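Local coordinates for cytochrome C-type biogenesis protein ccmF (Thermus thermophilus, PDB 6ZMQ), which probably acts as a membrane-embedded heme lyase in cytochrome c maturation, binding heme b and likely helping to deliver it to apocytochrome c, at residues A[39-44]-A[51-56]; A[55-60]-A[144-149]; A[129-134]-A[140-145]. All coordinates share one frame; numbering follows the deposited sequence.

Interaction 1 (A[39-44]-A[51-56]); sequences LGLALL and GRFLRG
Leu41 and Leu44 both come against the Phe53 ring from the same side of its plane, each at an oblique slant. Leu41 CD2 lies 3.8 Å from Phe53 CD1, while Leu44 CB meets the other ortho carbon, 4.0 Å from Phe53 CD2. The two ortho carbons are thus shared between side chains one helical turn apart. The Leu41 and Phe53 side chains cross at about a right angle; Phe53 CB lies beside Leu41 O, and Leu41 CA is 5.0 Å from Phe53 CA. With CG anti to the carbonyl carbon (chi1 -67°) Leu41's branch point faces helix 51-57, and chi2 (-176°) turns CD2 to the ring and CD1 to Gly56, 3.9 Å from Gly56 CA. A CB on Gly56 would point to helix 39-44 and fall about 2.6 Å from Leu41 CD1, a clash that glycine avoids. The side-chain contacts are apolar, and 239 Å² is buried in all. They close an antiparallel helical hairpin, local axes 7.8 Å apart at 150°, where helix 20-47 turns back into the short helix 51-57. Helix 135-157 packs on the hairpin: Phe146 touches Leu39, Ala143 touches Ala42 and Leu43, and Ala138 touches Leu54.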
loop_
_atom_site.group_PDB
_atom_site.type_symbol
_atom_site.label_atom_id
_atom_site.label_comp_id
_atom_site.label_asym_id
_atom_site.label_seq_id
_atom_site.Cartn_x
_atom_site.Cartn_y
_atom_site.Cartn_z
ATOM N N LEU A 39 8.333 -27.511 5.445
ATOM C CA LEU A 39 9.673 -27.008 5.153
ATOM C C LEU A 39 10.706 -28.132 5.157
ATOM O O LEU A 39 11.588 -28.157 4.287
ATOM C CB LEU A 39 10.016 -25.894 6.158
ATOM C CG LEU A 39 11.273 -25.030 6.377
ATOM C CD1 LEU A 39 12.251 -25.758 7.325
ATOM C CD2 LEU A 39 11.978 -24.583 5.087
ATOM N N GLY A 40 10.560 -29.110 6.057
ATOM C CA GLY A 40 11.490 -30.235 6.086
ATOM C C GLY A 40 11.361 -31.182 4.901
ATOM O O GLY A 40 12.370 -31.608 4.325
ATOM N N LEU A 41 10.126 -31.528 4.520
ATOM C CA LEU A 41 9.913 -32.425 3.385
ATOM C C LEU A 41 10.231 -31.730 2.063
ATOM O O LEU A 41 10.770 -32.370 1.155
ATOM C CB LEU A 41 8.477 -32.972 3.407
ATOM C CG LEU A 41 8.124 -33.916 4.570
ATOM C CD1 LEU A 41 6.719 -34.454 4.423
ATOM C CD2 LEU A 41 9.117 -35.055 4.664
ATOM N N ALA A 42 9.989 -30.410 1.964
ATOM C CA ALA A 42 10.375 -29.668 0.766
ATOM C C ALA A 42 11.888 -29.573 0.626
ATOM O O ALA A 42 12.420 -29.691 -0.489
ATOM C CB ALA A 42 9.757 -28.274 0.797
ATOM N N LEU A 43 12.596 -29.388 1.748
ATOM C CA LEU A 43 14.052 -29.324 1.695
ATOM C C LEU A 43 14.674 -30.681 1.365
ATOM O O LEU A 43 15.641 -30.742 0.596
ATOM C CB LEU A 43 14.594 -28.776 3.011
ATOM C CG LEU A 43 14.704 -27.246 3.104
ATOM C CD1 LEU A 43 15.537 -26.846 4.322
ATOM C CD2 LEU A 43 15.265 -26.611 1.809
ATOM N N LEU A 44 14.127 -31.781 1.910
ATOM C CA LEU A 44 14.597 -33.113 1.510
ATOM C C LEU A 44 14.266 -33.415 0.048
ATOM O O LEU A 44 15.033 -34.103 -0.640
ATOM C CB LEU A 44 14.005 -34.201 2.412
ATOM C CG LEU A 44 14.808 -34.750 3.597
ATOM C CD1 LEU A 44 15.420 -33.660 4.492
ATOM C CD2 LEU A 44 13.962 -35.723 4.411
ATOM N N GLY A 51 10.384 -38.028 -4.981
ATOM C CA GLY A 51 9.056 -37.531 -5.291
ATOM C C GLY A 51 8.090 -37.636 -4.132
ATOM O O GLY A 51 7.169 -36.823 -4.013
ATOM N N ARG A 52 8.333 -38.596 -3.230
ATOM C CA ARG A 52 7.474 -38.820 -2.064
ATOM C C ARG A 52 7.573 -37.733 -0.995
ATOM O O ARG A 52 6.879 -37.828 0.021
ATOM C CB ARG A 52 7.766 -40.192 -1.448
ATOM C CG ARG A 52 7.521 -41.332 -2.413
ATOM C CD ARG A 52 8.584 -42.403 -2.450
ATOM N NE ARG A 52 8.071 -43.525 -3.224
ATOM C CZ ARG A 52 8.804 -44.312 -4.000
ATOM N NH1 ARG A 52 8.216 -45.215 -4.772
ATOM N NH2 ARG A 52 10.114 -44.128 -4.080
ATOM N N PHE A 53 8.429 -36.732 -1.177
ATOM C CA PHE A 53 8.539 -35.592 -0.279
ATOM C C PHE A 53 8.005 -34.304 -0.892
ATOM O O PHE A 53 7.483 -33.445 -0.172
ATOM C CB PHE A 53 9.997 -35.434 0.149
ATOM C CG PHE A 53 10.550 -36.661 0.819
ATOM C CD1 PHE A 53 9.766 -37.392 1.709
ATOM C CD2 PHE A 53 11.850 -37.075 0.576
ATOM C CE1 PHE A 53 10.263 -38.530 2.328
ATOM C CE2 PHE A 53 12.357 -38.215 1.192
ATOM C CZ PHE A 53 11.562 -38.940 2.072
ATOM N N LEU A 54 8.105 -34.158 -2.217
ATOM C CA LEU A 54 7.332 -33.130 -2.903
ATOM C C LEU A 54 5.847 -33.471 -2.913
ATOM O O LEU A 54 5.023 -32.560 -3.027
ATOM C CB LEU A 54 7.874 -32.922 -4.328
ATOM C CG LEU A 54 7.419 -31.798 -5.288
ATOM C CD1 LEU A 54 6.244 -32.190 -6.192
ATOM C CD2 LEU A 54 7.133 -30.480 -4.567
ATOM N N ARG A 55 5.479 -34.755 -2.783
ATOM C CA ARG A 55 4.088 -35.051 -2.450
ATOM C C ARG A 55 3.752 -34.643 -1.022
ATOM O O ARG A 55 2.642 -34.179 -0.773
ATOM C CB ARG A 55 3.727 -36.532 -2.644
ATOM C CG ARG A 55 3.930 -37.095 -4.033
ATOM C CD ARG A 55 3.930 -38.629 -4.050
ATOM N NE ARG A 55 2.855 -39.222 -3.249
ATOM C CZ ARG A 55 3.041 -40.143 -2.308
ATOM N NH1 ARG A 55 4.259 -40.591 -2.055
ATOM N NH2 ARG A 55 2.012 -40.630 -1.629
ATOM N N GLY A 56 4.682 -34.808 -0.076
ATOM C CA GLY A 56 4.364 -34.531 1.323
ATOM C C GLY A 56 4.214 -33.052 1.641
ATOM O O GLY A 56 3.294 -32.650 2.368
#

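Interaction 2 (A[55-60]-A[144-149]); sequences RGARAL and VLFGIQ. With PTY (phosphatidylethanolamine), chain E.
At the junction between the short helix 51-57 and helix 61-81, the connecting turn receives an aromatic ring from helix 135-157, most of which lies in a predicted transmembrane span. This is interhelical packing away from the heme sites, and it joins chain parts 84 residues apart. The ring is that of Phe146, its CG anti to the carbonyl carbon (chi1 -84°), which carries it outward from its helix to the turn. It arrives edge first: Ala57 O lies in the ring plane, 3.3 Å from Phe146 CE2, with CZ of the same ring nearly as close. That in-plane position at the C-H rim is consistent with a weak C-H to oxygen attraction. The same oxygen also accepts a weak bond from Leu60 N. Beside it, Ala57 CB adds an apolar touch 4.0 Å from Phe146 CE2. Leu60, the N-cap residue of helix 61-81, offers mainly its backbone, its C lying 4.0 Å from Phe146 CZ. The other flank of helix 135-157 meets a phosphatidylethanolamine tail, which passes close to Gly147, a residue with no side chain to obstruct it; Gly147 O is 3.3 Å from lipid atom C21.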
loop_
_atom_site.group_PDB
_atom_site.type_symbol
_atom_site.label_atom_id
_atom_site.label_comp_id
_atom_site.label_asym_id
_atom_site.label_seq_id
_atom_site.Cartn_x
_atom_site.Cartn_y
_atom_site.Cartn_z
ATOM N N ARG A 55 5.479 -34.755 -2.783
ATOM C CA ARG A 55 4.088 -35.051 -2.450
ATOM C C ARG A 55 3.752 -34.643 -1.022
ATOM O O ARG A 55 2.642 -34.179 -0.773
ATOM C CB ARG A 55 3.727 -36.532 -2.644
ATOM C CG ARG A 55 3.930 -37.095 -4.033
ATOM C CD ARG A 55 3.930 -38.629 -4.050
ATOM N NE ARG A 55 2.855 -39.222 -3.249
ATOM C CZ ARG A 55 3.041 -40.143 -2.308
ATOM N NH1 ARG A 55 4.259 -40.591 -2.055
ATOM N NH2 ARG A 55 2.012 -40.630 -1.629
ATOM N N GLY A 56 4.682 -34.808 -0.076
ATOM C CA GLY A 56 4.364 -34.531 1.323
ATOM C C GLY A 56 4.214 -33.052 1.641
ATOM O O GLY A 56 3.294 -32.650 2.368
ATOM N N ALA A 57 5.114 -32.222 1.100
ATOM C CA ALA A 57 5.010 -30.776 1.302
ATOM C C ALA A 57 3.777 -30.196 0.606
ATOM O O ALA A 57 3.130 -29.283 1.131
ATOM C CB ALA A 57 6.281 -30.080 0.821
ATOM N N ARG A 58 3.439 -30.723 -0.578
ATOM C CA ARG A 58 2.159 -30.428 -1.226
ATOM C C ARG A 58 0.975 -31.071 -0.516
ATOM O O ARG A 58 -0.174 -30.767 -0.847
ATOM C CB ARG A 58 2.153 -30.902 -2.681
ATOM C CG ARG A 58 2.954 -30.088 -3.677
ATOM C CD ARG A 58 2.558 -30.518 -5.074
ATOM N NE ARG A 58 3.311 -29.859 -6.130
ATOM C CZ ARG A 58 3.225 -30.182 -7.416
ATOM N NH1 ARG A 58 3.824 -29.441 -8.331
ATOM N NH2 ARG A 58 2.484 -31.215 -7.796
ATOM N N ALA A 59 1.210 -32.064 0.334
ATOM C CA ALA A 59 0.112 -32.594 1.123
ATOM C C ALA A 59 -0.189 -31.725 2.333
ATOM O O ALA A 59 -1.322 -31.741 2.820
ATOM C CB ALA A 59 0.405 -34.032 1.558
ATOM N N LEU A 60 0.794 -30.977 2.834
ATOM C CA LEU A 60 0.588 -30.206 4.059
ATOM C C LEU A 60 0.172 -28.746 3.844
ATOM O O LEU A 60 0.088 -28.001 4.826
ATOM C CB LEU A 60 1.840 -30.244 4.932
ATOM C CG LEU A 60 2.326 -31.618 5.379
ATOM C CD1 LEU A 60 3.807 -31.553 5.486
ATOM C CD2 LEU A 60 1.717 -32.006 6.722
ATOM N N VAL A 144 10.677 -22.168 0.742
ATOM C CA VAL A 144 10.762 -20.781 1.214
ATOM C C VAL A 144 9.396 -20.274 1.723
ATOM O O VAL A 144 9.332 -19.537 2.723
ATOM C CB VAL A 144 11.378 -19.878 0.122
ATOM C CG1 VAL A 144 10.678 -20.072 -1.154
ATOM C CG2 VAL A 144 11.405 -18.388 0.510
ATOM N N LEU A 145 8.280 -20.701 1.099
ATOM C CA LEU A 145 6.966 -20.247 1.571
ATOM C C LEU A 145 6.584 -20.882 2.912
ATOM O O LEU A 145 6.044 -20.195 3.799
ATOM C CB LEU A 145 5.902 -20.507 0.500
ATOM C CG LEU A 145 5.909 -19.679 -0.792
ATOM C CD1 LEU A 145 4.661 -19.979 -1.598
ATOM C CD2 LEU A 145 5.967 -18.199 -0.447
ATOM N N PHE A 146 6.917 -22.168 3.110
ATOM C CA PHE A 146 6.757 -22.797 4.414
ATOM C C PHE A 146 7.711 -22.202 5.446
ATOM O O PHE A 146 7.389 -22.192 6.631
ATOM C CB PHE A 146 6.991 -24.307 4.326
ATOM C CG PHE A 146 5.775 -25.100 3.898
ATOM C CD1 PHE A 146 4.620 -25.063 4.648
ATOM C CD2 PHE A 146 5.822 -25.971 2.815
ATOM C CE1 PHE A 146 3.512 -25.808 4.291
ATOM C CE2 PHE A 146 4.721 -26.720 2.441
ATOM C CZ PHE A 146 3.561 -26.643 3.191
ATOM N N GLY A 147 8.868 -21.689 5.012
ATOM C CA GLY A 147 9.742 -20.953 5.918
ATOM C C GLY A 147 9.137 -19.657 6.427
ATOM O O GLY A 147 9.294 -19.307 7.600
ATOM N N ILE A 148 8.471 -18.912 5.533
ATOM C CA ILE A 148 7.804 -17.661 5.927
ATOM C C ILE A 148 6.675 -17.951 6.913
ATOM O O ILE A 148 6.509 -17.255 7.929
ATOM C CB ILE A 148 7.284 -16.909 4.686
ATOM C CG1 ILE A 148 8.434 -16.431 3.802
ATOM C CG2 ILE A 148 6.464 -15.686 5.073
ATOM C CD1 ILE A 148 7.962 -15.947 2.443
ATOM N N GLN A 149 5.902 -19.009 6.629
ATOM C CA GLN A 149 4.848 -19.458 7.541
ATOM C C GLN A 149 5.414 -19.893 8.888
ATOM O O GLN A 149 4.817 -19.618 9.938
ATOM C CB GLN A 149 4.073 -20.622 6.922
ATOM C CG GLN A 149 3.307 -20.327 5.654
ATOM C CD GLN A 149 2.518 -21.535 5.183
ATOM O OE1 GLN A 149 2.096 -21.597 4.042
ATOM N NE2 GLN A 149 2.330 -22.505 6.069
HETATM C C1 PTY E . 15.095 -12.710 22.302
HETATM C C2 PTY E . 17.257 -8.232 27.450
HETATM C C3 PTY E . 16.918 -7.934 25.989
HETATM O O4 PTY E . 13.715 -12.928 22.341
HETATM C C5 PTY E . 15.278 -10.221 21.885
HETATM C C6 PTY E . 15.498 -11.627 21.295
HETATM O O7 PTY E . 14.834 -11.791 20.053
HETATM C C8 PTY E . 15.566 -12.460 19.039
HETATM O O10 PTY E . 16.628 -12.920 19.293
HETATM C C11 PTY E . 15.024 -12.605 17.603
HETATM C C12 PTY E . 15.896 -13.527 16.721
HETATM C C13 PTY E . 15.748 -13.242 15.211
HETATM C C14 PTY E . 15.635 -14.509 14.345
HETATM C C15 PTY E . 14.763 -14.281 13.099
HETATM C C16 PTY E . 15.174 -15.154 11.899
HETATM C C17 PTY E . 14.004 -16.043 11.447
HETATM C C18 PTY E . 14.043 -16.387 9.950
HETATM C C19 PTY E . 12.985 -17.446 9.616
HETATM C C20 PTY E . 13.237 -18.053 8.228
HETATM C C21 PTY E . 12.601 -19.443 8.113
HETATM C C22 PTY E . 13.521 -20.407 7.351
HETATM C C23 PTY E . 13.358 -20.235 5.836
HETATM C C24 PTY E . 14.170 -21.298 5.085
HETATM C C25 PTY E . 13.859 -21.296 3.585
HETATM C C26 PTY E . 15.124 -20.970 2.787
HETATM C C27 PTY E . 15.168 -21.775 1.489
HETATM C C28 PTY E . 16.126 -21.081 0.525
HETATM C C29 PTY E . 16.669 -22.063 -0.507
HETATM C C30 PTY E . 13.393 -14.224 22.765
HETATM C C31 PTY E . 13.447 -15.380 21.765
HETATM O O30 PTY E . 13.097 -14.429 23.896
HETATM C C32 PTY E . 12.641 -15.009 20.519
HETATM C C33 PTY E . 12.870 -16.010 19.385
HETATM C C34 PTY E . 11.870 -15.741 18.256
HETATM C C35 PTY E . 12.135 -16.685 17.081
HETATM C C36 PTY E . 10.853 -16.940 16.286
HETATM C C37 PTY E . 10.927 -18.318 15.627
HETATM C C38 PTY E . 10.848 -18.169 14.107
HETATM C C39 PTY E . 11.124 -19.502 13.409
HETATM C C40 PTY E . 12.524 -19.475 12.794
HETATM C C41 PTY E . 12.720 -20.635 11.815
HETATM C C42 PTY E . 13.319 -21.836 12.546
HETATM C C43 PTY E . 14.023 -22.742 11.540
HETATM C C44 PTY E . 13.145 -23.964 11.291
HETATM P P1 PTY E . 16.439 -9.850 24.268
HETATM O O11 PTY E . 15.987 -8.868 25.516
HETATM O O12 PTY E . 17.548 -9.185 23.490
HETATM O O13 PTY E . 16.977 -11.128 24.862
HETATM O O14 PTY E . 15.155 -10.220 23.289
HETATM N N1 PTY E . 18.687 -8.452 27.576
#

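Interaction 3 (A[129-134]-A[140-145]); sequences SRKPLD and LVLAVL. With PTY (phosphatidylethanolamine), chain E.
Lys131 reaches from the loop to Val141 and Leu142. From CB the chain starts with CG wedged between the backbone N and the carbonyl carbon (chi1 46°); the bends at chi3 and chi4 (-44°) then bring CE to the Val141 tip and swing NZ across Leu142. CD is the first atom to touch, 4.1 Å from Val141 CG2. The next carbon, CE, comes closer to the same methyl, 3.8 Å from Val141 CG2, and also reaches the neighbouring leucine. At the end, NZ passes Leu142 CD2 at 3.4 Å, a van der Waals contact, while its polar partners are backbone carbonyls: it gives a weak hydrogen bond to Ser129 O (3.4 Å) and another weak one to Ala128 O. Both acceptors lie near the end of helix 110-129, where the ammonium charge would be expected to suit the helix dipole. The loop belongs to a helix-loop-helix hairpin, in which 129-134 links helix 110-129 to helix 135-157 and folds back against the latter's second turn. Leu133 supplies the second apolar touch: it meets Val141 tip to tip, with Leu133 CD2 4.1 Å from Val141 CG2, so that one valine methyl serves both loop side chains. Replacing Lys131 by an alanine removes everything past CB and would probably cost the Ser129 and Ala128 carbonyls their weak ammonium partner and uncover the Val141 and Leu142 methyls on this side. Elsewhere on helix 135-157 a phosphatidylethanolamine tail runs by, its C29 lying 3.8 Å from Leu140 CD2. Helix 185-213 adds further packing, with Tyr206 on Leu133 and Ala209 on Val141. Asp134, at the N-cap position of helix 135-157, forms salt bridges through OD1 to Arg215 and through OD2 to Arg137.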
loop_
_atom_site.group_PDB
_atom_site.type_symbol
_atom_site.label_atom_id
_atom_site.label_comp_id
_atom_site.label_asym_id
_atom_site.label_seq_id
_atom_site.Cartn_x
_atom_site.Cartn_y
_atom_site.Cartn_z
ATOM N N SER A 129 -0.213 -23.553 -4.354
ATOM C CA SER A 129 0.198 -24.943 -4.194
ATOM C C SER A 129 -0.301 -25.848 -5.309
ATOM O O SER A 129 0.327 -26.878 -5.574
ATOM C CB SER A 129 -0.288 -25.482 -2.865
ATOM O OG SER A 129 -1.460 -26.253 -3.057
ATOM N N ARG A 130 -1.397 -25.485 -5.981
ATOM C CA ARG A 130 -1.850 -26.154 -7.200
ATOM C C ARG A 130 -1.127 -25.661 -8.456
ATOM O O ARG A 130 -1.754 -25.564 -9.516
ATOM C CB ARG A 130 -3.365 -26.001 -7.372
ATOM C CG ARG A 130 -3.905 -24.607 -7.125
ATOM C CD ARG A 130 -5.404 -24.576 -7.377
ATOM N NE ARG A 130 -5.716 -23.880 -8.621
ATOM C CZ ARG A 130 -6.947 -23.669 -9.070
ATOM N NH1 ARG A 130 -7.992 -24.091 -8.372
ATOM N NH2 ARG A 130 -7.136 -23.025 -10.211
ATOM N N LYS A 131 0.149 -25.305 -8.322
ATOM C CA LYS A 131 1.000 -24.860 -9.407
ATOM C C LYS A 131 1.147 -25.936 -10.486
ATOM O O LYS A 131 1.153 -27.136 -10.189
ATOM C CB LYS A 131 2.369 -24.505 -8.827
ATOM C CG LYS A 131 2.868 -25.597 -7.858
ATOM C CD LYS A 131 4.314 -25.447 -7.421
ATOM C CE LYS A 131 4.500 -25.981 -6.006
ATOM N NZ LYS A 131 3.415 -25.543 -5.111
ATOM N N PRO A 132 1.208 -25.530 -11.752
ATOM C CA PRO A 132 1.733 -26.407 -12.813
ATOM C C PRO A 132 3.244 -26.243 -12.992
ATOM O O PRO A 132 3.732 -25.781 -14.033
ATOM C CB PRO A 132 0.926 -25.945 -14.031
ATOM C CG PRO A 132 0.736 -24.476 -13.778
ATOM C CD PRO A 132 0.404 -24.427 -12.312
ATOM N N LEU A 133 4.005 -26.628 -11.968
ATOM C CA LEU A 133 5.434 -26.350 -11.928
ATOM C C LEU A 133 6.250 -27.623 -11.724
ATOM O O LEU A 133 5.859 -28.517 -10.965
ATOM C CB LEU A 133 5.728 -25.303 -10.846
ATOM C CG LEU A 133 7.143 -24.755 -10.724
ATOM C CD1 LEU A 133 7.273 -23.696 -11.765
ATOM C CD2 LEU A 133 7.329 -24.115 -9.359
ATOM N N ASP A 134 7.386 -27.678 -12.427
ATOM C CA ASP A 134 8.283 -28.827 -12.427
ATOM C C ASP A 134 8.943 -29.002 -11.052
ATOM O O ASP A 134 9.180 -28.009 -10.359
ATOM C CB ASP A 134 9.302 -28.641 -13.573
ATOM C CG ASP A 134 10.098 -27.349 -13.471
ATOM O OD1 ASP A 134 10.975 -27.239 -12.589
ATOM O OD2 ASP A 134 9.851 -26.430 -14.284
ATOM N N LEU A 140 11.391 -26.145 -4.042
ATOM C CA LEU A 140 12.014 -24.974 -3.430
ATOM C C LEU A 140 11.050 -23.812 -3.167
ATOM O O LEU A 140 11.261 -23.091 -2.173
ATOM C CB LEU A 140 13.214 -24.503 -4.245
ATOM C CG LEU A 140 14.551 -24.913 -3.596
ATOM C CD1 LEU A 140 15.673 -24.107 -4.138
ATOM C CD2 LEU A 140 14.565 -24.811 -2.056
ATOM N N VAL A 141 9.999 -23.607 -3.992
ATOM C CA VAL A 141 9.009 -22.576 -3.651
ATOM C C VAL A 141 8.252 -22.976 -2.391
ATOM O O VAL A 141 7.974 -22.121 -1.535
ATOM C CB VAL A 141 8.026 -22.238 -4.806
ATOM C CG1 VAL A 141 8.707 -21.549 -5.947
ATOM C CG2 VAL A 141 7.145 -23.398 -5.284
ATOM N N LEU A 142 7.997 -24.289 -2.208
ATOM C CA LEU A 142 7.369 -24.728 -0.968
ATOM C C LEU A 142 8.295 -24.554 0.226
ATOM O O LEU A 142 7.825 -24.154 1.295
ATOM C CB LEU A 142 6.873 -26.171 -1.093
ATOM C CG LEU A 142 5.716 -26.412 -2.074
ATOM C CD1 LEU A 142 5.037 -27.720 -1.796
ATOM C CD2 LEU A 142 4.688 -25.287 -1.988
ATOM N N ALA A 143 9.611 -24.773 0.036
ATOM C CA ALA A 143 10.580 -24.592 1.122
ATOM C C ALA A 143 10.609 -23.154 1.646
ATOM O O ALA A 143 10.485 -22.925 2.859
ATOM C CB ALA A 143 11.967 -25.011 0.656
ATOM N N VAL A 144 10.677 -22.168 0.742
ATOM C CA VAL A 144 10.762 -20.781 1.214
ATOM C C VAL A 144 9.396 -20.274 1.723
ATOM O O VAL A 144 9.332 -19.537 2.723
ATOM C CB VAL A 144 11.378 -19.878 0.122
ATOM C CG1 VAL A 144 10.678 -20.072 -1.154
ATOM C CG2 VAL A 144 11.405 -18.388 0.510
ATOM N N LEU A 145 8.280 -20.701 1.099
ATOM C CA LEU A 145 6.966 -20.247 1.571
ATOM C C LEU A 145 6.584 -20.882 2.912
ATOM O O LEU A 145 6.044 -20.195 3.799
ATOM C CB LEU A 145 5.902 -20.507 0.500
ATOM C CG LEU A 145 5.909 -19.679 -0.792
ATOM C CD1 LEU A 145 4.661 -19.979 -1.598
ATOM C CD2 LEU A 145 5.967 -18.199 -0.447
HETATM C C1 PTY E . 15.095 -12.710 22.302
HETATM C C2 PTY E . 17.257 -8.232 27.450
HETATM C C3 PTY E . 16.918 -7.934 25.989
HETATM O O4 PTY E . 13.715 -12.928 22.341
HETATM C C5 PTY E . 15.278 -10.221 21.885
HETATM C C6 PTY E . 15.498 -11.627 21.295
HETATM O O7 PTY E . 14.834 -11.791 20.053
HETATM C C8 PTY E . 15.566 -12.460 19.039
HETATM O O10 PTY E . 16.628 -12.920 19.293
HETATM C C11 PTY E . 15.024 -12.605 17.603
HETATM C C12 PTY E . 15.896 -13.527 16.721
HETATM C C13 PTY E . 15.748 -13.242 15.211
HETATM C C14 PTY E . 15.635 -14.509 14.345
HETATM C C15 PTY E . 14.763 -14.281 13.099
HETATM C C16 PTY E . 15.174 -15.154 11.899
HETATM C C17 PTY E . 14.004 -16.043 11.447
HETATM C C18 PTY E . 14.043 -16.387 9.950
HETATM C C19 PTY E . 12.985 -17.446 9.616
HETATM C C20 PTY E . 13.237 -18.053 8.228
HETATM C C21 PTY E . 12.601 -19.443 8.113
HETATM C C22 PTY E . 13.521 -20.407 7.351
HETATM C C23 PTY E . 13.358 -20.235 5.836
HETATM C C24 PTY E . 14.170 -21.298 5.085
HETATM C C25 PTY E . 13.859 -21.296 3.585
HETATM C C26 PTY E . 15.124 -20.970 2.787
HETATM C C27 PTY E . 15.168 -21.775 1.489
HETATM C C28 PTY E . 16.126 -21.081 0.525
HETATM C C29 PTY E . 16.669 -22.063 -0.507
HETATM C C30 PTY E . 13.393 -14.224 22.765
HETATM C C31 PTY E . 13.447 -15.380 21.765
HETATM O O30 PTY E . 13.097 -14.429 23.896
HETATM C C32 PTY E . 12.641 -15.009 20.519
HETATM C C33 PTY E . 12.870 -16.010 19.385
HETATM C C34 PTY E . 11.870 -15.741 18.256
HETATM C C35 PTY E . 12.135 -16.685 17.081
HETATM C C36 PTY E . 10.853 -16.940 16.286
HETATM C C37 PTY E . 10.927 -18.318 15.627
HETATM C C38 PTY E . 10.848 -18.169 14.107
HETATM C C39 PTY E . 11.124 -19.502 13.409
HETATM C C40 PTY E . 12.524 -19.475 12.794
HETATM C C41 PTY E . 12.720 -20.635 11.815
HETATM C C42 PTY E . 13.319 -21.836 12.546
HETATM C C43 PTY E . 14.023 -22.742 11.540
HETATM C C44 PTY E . 13.145 -23.964 11.291
HETATM P P1 PTY E . 16.439 -9.850 24.268
HETATM O O11 PTY E . 15.987 -8.868 25.516
HETATM O O12 PTY E . 17.548 -9.185 23.490
HETATM O O13 PTY E . 16.977 -11.128 24.862
HETATM O O14 PTY E . 15.155 -10.220 23.289
HETATM N N1 PTY E . 18.687 -8.452 27.576
#

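How the interactions relate
Interaction 1 is a surface contact at the rim of the membrane bundle, whereas interactions 2 and 3 are buried; all three lie away from the heme sites. Interactions 1 and 2 use successive parts of helix 51-57, sharing Arg55 and Gly56, and interactions 2 and 3 share Val144 and Leu145 of helix 135-157. Their centres are 8 to 11 Å apart. Between the contacts packing is mostly apolar, though Arg58 NH1 also lies near the backbone oxygens of Leu133 and Lys131. The chemistry shifts with place: leucines round a phenylalanine ring at 39-44/51-56, a ring edge on a carbonyl at 55-60/144-149, and at 129-134/140-145 a lysine whose methylenes pack while its ammonium reaches weakly to helix-end carbonyls.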